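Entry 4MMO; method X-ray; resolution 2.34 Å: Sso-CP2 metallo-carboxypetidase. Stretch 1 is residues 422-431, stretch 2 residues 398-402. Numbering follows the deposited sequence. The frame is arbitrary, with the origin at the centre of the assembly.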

# COMPACT_ATOMS: atom_id res chain seq x y z
N LYS A 422 -5.25 27.01 33.60
CA LYS A 422 -5.46 28.23 32.83
C LYS A 422 -6.66 28.09 31.91
O LYS A 422 -7.35 29.07 31.62
CB LYS A 422 -4.22 28.59 31.99
CG LYS A 422 -3.07 29.19 32.78
CD LYS A 422 -2.13 29.93 31.84
CE LYS A 422 -0.78 30.19 32.48
NZ LYS A 422 0.27 30.42 31.44
N ALA A 423 -6.93 26.86 31.46
CA ALA A 423 -8.03 26.62 30.54
C ALA A 423 -9.36 26.82 31.25
O ALA A 423 -10.28 27.44 30.71
CB ALA A 423 -7.94 25.21 29.95
N ILE A 424 -9.47 26.28 32.47
CA ILE A 424 -10.64 26.51 33.31
C ILE A 424 -10.83 28.02 33.47
O ILE A 424 -11.94 28.54 33.34
CB ILE A 424 -10.46 25.87 34.71
CG1 ILE A 424 -10.39 24.35 34.59
CG2 ILE A 424 -11.61 26.27 35.64
CD1 ILE A 424 -9.94 23.64 35.86
N LYS A 425 -9.73 28.70 33.73
CA LYS A 425 -9.70 30.13 33.98
C LYS A 425 -10.14 30.91 32.74
O LYS A 425 -10.96 31.83 32.83
CB LYS A 425 -8.28 30.50 34.40
CG LYS A 425 -8.08 31.88 34.94
CD LYS A 425 -6.67 31.95 35.49
CE LYS A 425 -6.24 33.35 35.88
NZ LYS A 425 -4.82 33.33 36.32
N HIS A 426 -9.60 30.53 31.59
CA HIS A 426 -9.99 31.12 30.31
C HIS A 426 -11.49 30.98 30.07
O HIS A 426 -12.13 31.91 29.58
CB HIS A 426 -9.21 30.46 29.17
CG HIS A 426 -9.43 31.09 27.83
ND1 HIS A 426 -8.88 30.59 26.67
CD2 HIS A 426 -10.13 32.19 27.46
CE1 HIS A 426 -9.23 31.34 25.65
NE2 HIS A 426 -9.99 32.32 26.10
N THR A 427 -12.04 29.83 30.42
CA THR A 427 -13.46 29.58 30.19
C THR A 427 -14.31 30.46 31.09
O THR A 427 -15.33 31.00 30.66
CB THR A 427 -13.83 28.11 30.45
OG1 THR A 427 -13.00 27.25 29.66
CG2 THR A 427 -15.30 27.87 30.12
N GLU A 428 -13.90 30.57 32.35
CA GLU A 428 -14.59 31.41 33.33
C GLU A 428 -14.68 32.85 32.84
O GLU A 428 -15.76 33.42 32.77
CB GLU A 428 -13.87 31.35 34.68
CG GLU A 428 -14.22 30.11 35.50
CD GLU A 428 -13.33 29.93 36.72
OE1 GLU A 428 -12.25 30.56 36.79
OE2 GLU A 428 -13.70 29.14 37.61
N GLU A 429 -13.53 33.42 32.49
CA GLU A 429 -13.49 34.79 31.98
C GLU A 429 -14.31 34.92 30.70
O GLU A 429 -14.99 35.93 30.50
CB GLU A 429 -12.05 35.23 31.72
CG GLU A 429 -11.34 35.76 32.96
CD GLU A 429 -12.00 37.00 33.53
OE1 GLU A 429 -11.81 37.27 34.73
OE2 GLU A 429 -12.70 37.71 32.77
N PHE A 430 -14.27 33.89 29.85
CA PHE A 430 -15.04 33.94 28.62
C PHE A 430 -16.54 34.00 28.91
O PHE A 430 -17.27 34.76 28.28
CB PHE A 430 -14.73 32.74 27.72
CG PHE A 430 -15.79 32.48 26.69
CD1 PHE A 430 -15.92 33.31 25.58
CD2 PHE A 430 -16.67 31.42 26.83
CE1 PHE A 430 -16.90 33.08 24.63
CE2 PHE A 430 -17.66 31.19 25.89
CZ PHE A 430 -17.77 32.02 24.79
N LEU A 431 -16.99 33.21 29.88
CA LEU A 431 -18.41 33.14 30.22
C LEU A 431 -18.91 34.40 30.95
O LEU A 431 -20.09 34.73 30.89
CB LEU A 431 -18.70 31.90 31.08
CG LEU A 431 -18.54 30.51 30.44
CD1 LEU A 431 -18.64 29.44 31.50
CD2 LEU A 431 -19.57 30.27 29.35
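Stretch 2, residues 398-402: AIGAG

A loop can pack on a helix without a single direct hydrogen bond between them, and residues 398-402 of this carboxypeptidase illustrate how. The segment adopts no regular secondary structure: Ile399 has a positive phi (82°), Gly400 is extended, and Ala401 turns to phi/psi of -77/-20°. It meets the helix of residues 422-431 along the side bearing Ala423, His426, Thr427 and Phe430, running roughly antiparallel to it, with Ile399 reaching from Ala423 O to Phe430 and Ala401 lying beside Ala423; the CA atoms of Ala401 and Ala423 are 5.2 Å apart.

Most of the contact is apolar. Ile399, in the m,t rotamer, places its CG1 over one face of the His426 ring, 3.9 Å from the ring centroid and 15° off the normal, a CH-pi arrangement. Its CD1 approaches CD2 of Phe430 at 4.4 Å. Farther along the segment, Ala423 CB packs 4.3 Å from Ala401 CB.

Other van der Waals contacts pair a carbon with an oxygen. Ile399 CG2 lies 3.4 Å from OG1 of Thr427, a hydroxyl satisfied within the helix, donating to Ala423 O at 2.9 Å. Ala423 CB is 3.8 Å from Gly400 O.

Polar linkage is left to water. One molecule accepts from Gly400 N at 3.0 Å and hydrogen-bonds His426 ND1 at 2.9 Å, bridging loop and helix.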

# COMPACT_ATOMS: atom_id res chain seq x y z
N ALA A 398 -12.00 27.84 20.36
CA ALA A 398 -11.01 28.41 21.26
C ALA A 398 -11.20 27.85 22.66
O ALA A 398 -12.25 27.30 22.97
CB ALA A 398 -11.16 29.90 21.29
N ILE A 399 -10.18 28.07 23.50
CA ILE A 399 -10.01 27.43 24.80
C ILE A 399 -9.38 26.06 24.59
O ILE A 399 -9.88 25.26 23.81
CB ILE A 399 -11.32 27.28 25.62
CG1 ILE A 399 -12.02 28.64 25.75
CG2 ILE A 399 -11.00 26.71 27.00
CD1 ILE A 399 -13.42 28.55 26.33
N GLY A 400 -8.27 25.81 25.28
CA GLY A 400 -7.56 24.56 25.13
C GLY A 400 -6.67 24.24 26.32
O GLY A 400 -5.87 25.06 26.76
N ALA A 401 -6.82 23.02 26.83
CA ALA A 401 -6.00 22.55 27.94
C ALA A 401 -4.61 22.16 27.43
O ALA A 401 -3.66 22.09 28.21
CB ALA A 401 -6.66 21.38 28.61
N GLY A 402 -4.52 21.90 26.13
CA GLY A 402 -3.28 21.42 25.54
C GLY A 402 -2.44 22.50 24.90
O GLY A 402 -2.71 23.69 25.04
O HOH W 1 -7.12 28.32 26.38